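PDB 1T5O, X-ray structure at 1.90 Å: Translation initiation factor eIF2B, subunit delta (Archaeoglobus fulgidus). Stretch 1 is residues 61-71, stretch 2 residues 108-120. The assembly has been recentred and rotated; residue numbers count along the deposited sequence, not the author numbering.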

# COMPACT_ATOMS: atom_id res chain seq x y z
N ALA A 61 17.14 12.24 -33.98
CA ALA A 61 18.18 11.49 -34.68
C ALA A 61 18.57 12.12 -36.02
O ALA A 61 19.73 12.03 -36.44
CB ALA A 61 17.72 10.07 -34.91
N ALA A 62 17.61 12.77 -36.68
CA ALA A 62 17.85 13.40 -37.97
C ALA A 62 18.50 14.77 -37.84
O ALA A 62 18.91 15.36 -38.84
CB ALA A 62 16.54 13.52 -38.75
N ARG A 63 18.58 15.28 -36.62
CA ARG A 63 19.17 16.59 -36.38
C ARG A 63 20.45 16.47 -35.56
O ARG A 63 21.29 17.37 -35.55
CB ARG A 63 18.17 17.49 -35.65
CG ARG A 63 16.97 17.92 -36.50
CD ARG A 63 15.90 18.63 -35.66
NE ARG A 63 14.92 19.31 -36.50
CZ ARG A 63 14.08 18.70 -37.34
NH1 ARG A 63 14.09 17.38 -37.45
NH2 ARG A 63 13.25 19.42 -38.07
N GLU A 64 20.60 15.33 -34.88
CA GLU A 64 21.76 15.03 -34.04
C GLU A 64 22.98 15.81 -34.54
O GLU A 64 23.44 16.74 -33.87
CB GLU A 64 22.04 13.53 -34.08
CG GLU A 64 22.25 12.90 -32.72
CD GLU A 64 21.39 11.67 -32.50
OE1 GLU A 64 21.36 10.78 -33.38
OE2 GLU A 64 20.73 11.60 -31.44
N ARG A 65 23.48 15.43 -35.71
CA ARG A 65 24.61 16.10 -36.34
C ARG A 65 24.18 16.50 -37.76
O ARG A 65 23.13 16.07 -38.22
CB ARG A 65 25.83 15.18 -36.42
CG ARG A 65 26.77 15.25 -35.21
CD ARG A 65 27.52 16.60 -35.13
NE ARG A 65 26.93 17.53 -34.16
CZ ARG A 65 26.78 17.26 -32.87
NH1 ARG A 65 27.19 16.09 -32.38
NH2 ARG A 65 26.24 18.16 -32.05
N GLU A 66 24.99 17.31 -38.43
CA GLU A 66 24.65 17.72 -39.79
C GLU A 66 24.87 16.58 -40.78
O GLU A 66 25.57 15.60 -40.49
CB GLU A 66 25.47 18.94 -40.23
CG GLU A 66 24.85 20.27 -39.80
CD GLU A 66 25.13 21.40 -40.79
OE1 GLU A 66 24.90 21.20 -42.00
OE2 GLU A 66 25.58 22.49 -40.36
N PHE A 67 24.24 16.69 -41.95
CA PHE A 67 24.35 15.69 -43.00
C PHE A 67 24.43 16.40 -44.36
O PHE A 67 23.64 17.30 -44.64
CB PHE A 67 23.13 14.76 -43.01
CG PHE A 67 23.02 13.85 -41.82
CD1 PHE A 67 22.70 14.35 -40.56
CD2 PHE A 67 23.19 12.47 -41.97
CE1 PHE A 67 22.54 13.50 -39.47
CE2 PHE A 67 23.03 11.61 -40.88
CZ PHE A 67 22.70 12.12 -39.63
N ALA A 68 25.38 15.98 -45.19
CA ALA A 68 25.51 16.57 -46.52
C ALA A 68 24.67 15.75 -47.51
O ALA A 68 24.05 16.31 -48.43
CB ALA A 68 26.97 16.60 -46.94
N ASP A 69 24.65 14.43 -47.31
CA ASP A 69 23.89 13.51 -48.17
C ASP A 69 22.68 12.85 -47.50
O ASP A 69 22.78 12.29 -46.41
CB ASP A 69 24.80 12.43 -48.73
CG ASP A 69 24.03 11.31 -49.38
OD1 ASP A 69 23.51 10.44 -48.65
OD2 ASP A 69 23.91 11.30 -50.62
N VAL A 70 21.55 12.90 -48.20
CA VAL A 70 20.28 12.36 -47.73
C VAL A 70 20.27 10.87 -47.42
O VAL A 70 19.86 10.46 -46.33
CB VAL A 70 19.16 12.66 -48.75
CG1 VAL A 70 17.82 12.24 -48.19
CG2 VAL A 70 19.16 14.14 -49.10
N ASP A 71 20.70 10.04 -48.37
CA ASP A 71 20.69 8.60 -48.14
C ASP A 71 21.45 8.16 -46.91
O ASP A 71 21.15 7.12 -46.32
CB ASP A 71 21.21 7.88 -49.38
CG ASP A 71 20.33 8.11 -50.58
OD1 ASP A 71 19.10 8.23 -50.38
OD2 ASP A 71 20.86 8.16 -51.71
N GLY A 108 11.09 12.25 -47.48
CA GLY A 108 11.79 13.43 -47.94
C GLY A 108 12.83 13.06 -49.00
O GLY A 108 13.35 11.94 -49.00
N GLU A 109 13.13 14.00 -49.89
CA GLU A 109 14.10 13.77 -50.96
C GLU A 109 15.37 14.59 -50.80
O GLU A 109 16.27 14.51 -51.63
CB GLU A 109 13.45 14.04 -52.32
CG GLU A 109 13.03 12.78 -53.07
CD GLU A 109 14.22 12.12 -53.77
OE1 GLU A 109 14.02 11.06 -54.42
OE2 GLU A 109 15.34 12.65 -53.68
N SER A 110 15.44 15.39 -49.74
CA SER A 110 16.61 16.21 -49.46
C SER A 110 16.82 16.18 -47.96
O SER A 110 15.92 15.79 -47.22
CB SER A 110 16.39 17.65 -49.91
OG SER A 110 15.44 18.30 -49.10
N VAL A 111 18.01 16.58 -47.52
CA VAL A 111 18.31 16.58 -46.10
C VAL A 111 17.33 17.45 -45.30
O VAL A 111 16.84 17.01 -44.26
CB VAL A 111 19.76 17.03 -45.86
CG1 VAL A 111 20.21 16.70 -44.44
CG2 VAL A 111 20.67 16.35 -46.87
N GLU A 112 17.02 18.66 -45.78
CA GLU A 112 16.06 19.53 -45.09
C GLU A 112 14.68 18.89 -45.01
O GLU A 112 14.08 18.82 -43.95
CB GLU A 112 15.92 20.89 -45.78
CG GLU A 112 16.84 21.99 -45.25
CD GLU A 112 16.30 23.40 -45.54
OE1 GLU A 112 15.42 23.87 -44.80
OE2 GLU A 112 16.76 24.02 -46.52
N GLU A 113 14.18 18.43 -46.15
CA GLU A 113 12.88 17.77 -46.20
C GLU A 113 12.76 16.68 -45.14
O GLU A 113 11.80 16.66 -44.36
CB GLU A 113 12.65 17.17 -47.59
CG GLU A 113 11.90 18.07 -48.54
CD GLU A 113 12.24 17.80 -49.99
OE1 GLU A 113 12.42 16.61 -50.34
OE2 GLU A 113 12.34 18.77 -50.78
N VAL A 114 13.73 15.77 -45.12
CA VAL A 114 13.72 14.66 -44.17
C VAL A 114 13.72 15.18 -42.74
O VAL A 114 13.03 14.61 -41.89
CB VAL A 114 14.93 13.73 -44.37
CG1 VAL A 114 14.99 12.69 -43.26
CG2 VAL A 114 14.81 13.05 -45.72
N LYS A 115 14.46 16.25 -42.49
CA LYS A 115 14.51 16.84 -41.16
C LYS A 115 13.16 17.45 -40.77
O LYS A 115 12.64 17.19 -39.68
CB LYS A 115 15.60 17.90 -41.10
CG LYS A 115 17.01 17.33 -41.09
CD LYS A 115 18.03 18.41 -41.32
CE LYS A 115 17.98 19.46 -40.23
NZ LYS A 115 18.69 20.73 -40.65
N GLU A 116 12.60 18.27 -41.66
CA GLU A 116 11.31 18.91 -41.41
C GLU A 116 10.17 17.90 -41.31
O GLU A 116 9.33 17.99 -40.42
CB GLU A 116 10.98 19.93 -42.53
CG GLU A 116 9.46 20.17 -42.78
CD GLU A 116 8.70 20.78 -41.59
OE1 GLU A 116 9.00 20.45 -40.41
OE2 GLU A 116 7.76 21.59 -41.83
N LEU A 117 10.14 16.93 -42.22
CA LEU A 117 9.07 15.94 -42.20
C LEU A 117 9.08 15.11 -40.92
O LEU A 117 8.02 14.75 -40.40
CB LEU A 117 9.16 15.01 -43.41
CG LEU A 117 8.79 15.65 -44.74
CD1 LEU A 117 8.81 14.60 -45.84
CD2 LEU A 117 7.42 16.30 -44.62
N ALA A 118 10.28 14.79 -40.42
CA ALA A 118 10.39 14.01 -39.20
C ALA A 118 9.75 14.80 -38.07
O ALA A 118 8.83 14.31 -37.42
CB ALA A 118 11.86 13.70 -38.86
N LEU A 119 10.24 16.02 -37.86
CA LEU A 119 9.74 16.90 -36.81
C LEU A 119 8.25 17.19 -36.93
O LEU A 119 7.53 17.23 -35.93
CB LEU A 119 10.51 18.23 -36.80
CG LEU A 119 10.05 19.27 -35.76
CD1 LEU A 119 9.95 18.63 -34.36
CD2 LEU A 119 11.03 20.45 -35.73
N ARG A 120 7.79 17.42 -38.15
CA ARG A 120 6.39 17.72 -38.40
C ARG A 120 5.44 16.56 -38.01
O ARG A 120 4.37 16.79 -37.44
CB ARG A 120 6.21 18.10 -39.86
CG ARG A 120 4.79 18.35 -40.28
CD ARG A 120 4.75 19.09 -41.61
NE ARG A 120 3.43 19.06 -42.22
CZ ARG A 120 3.14 19.63 -43.39
NH1 ARG A 120 4.10 20.27 -44.06
NH2 ARG A 120 1.92 19.54 -43.90

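What fills the hollow at the start of the second stretch's helix? Val-70, itself at the beginning of a helix, points its CA-to-CB bond toward the other stretch and sets a methyl against the first turn. Its CG2 lies 3.1 Å from Val-111 N and 3.3 Å from Ser-110 C, so the methyl packs directly on backbone, a close fit where the CA atoms of Val-70 and Val-111 are 4.9 Å apart. The same methyl meets Val-111 CG2 at 3.5 Å, while Val-70 CG1 reaches Val-114 CG2, one turn further on, at 4.0 Å. A branched side chain thus spans two residues on the helix surface.

How does Val-111 answer this bump? Its CA-to-CB bond points sideways relative to the first stretch, and its two methyls rest against the loop that leads into Val-70. Val-111 CG1 sits 3.8 Å from Phe-67 CB and 3.5 Å from Phe-67 O; Val-111 CG2, besides touching Val-70, lies 3.7 Å from Ala-68 O. Phe-67 contributes the root of its side chain here, since its CA-to-CB bond points toward the helix but its end leads away. Ala-68 and Asp-69 direct their CB atoms away, so what they offer Val-111 is backbone.

Where does the long side chain of Arg-63 go? It starts sideways, in an extended form with chi1 m and both chi2 and chi3 t, and its end comes nearer until the guanidinium lies between Lys-115 CB over one face and Leu-119 CB over the opposite face. The two residues are one helical turn apart, and the flat group fits between them: Arg-63 NH1 is 4.0 Å from Lys-115 CB, and Arg-63 NH2 is 3.2 Å from Leu-119 CB. Within this slot, Arg-63 NH1 donates to Lys-115 O at 2.7 Å, and Arg-63 NH2 adds a weak hydrogen bond to Lys-115 O at 2.8 Å. That carbonyl also accepts the helical bond from Leu-119 N, 3.2 Å from Lys-115 O, so it serves the helix and the arginine together.

What closes the space beside the arginine? Ala-62 brings its small side chain toward the helix, with its CA 5.8 Å from the CA of Lys-115. Lys-115 CG packs mainly on the carbonyl, 3.5 Å from Ala-62 O, and stands more loosely, 4.5 Å, from Ala-62 CB. This packing has a cost: Ala-62 O is buried by the contact and has no hydrogen-bonding partner anywhere in the model.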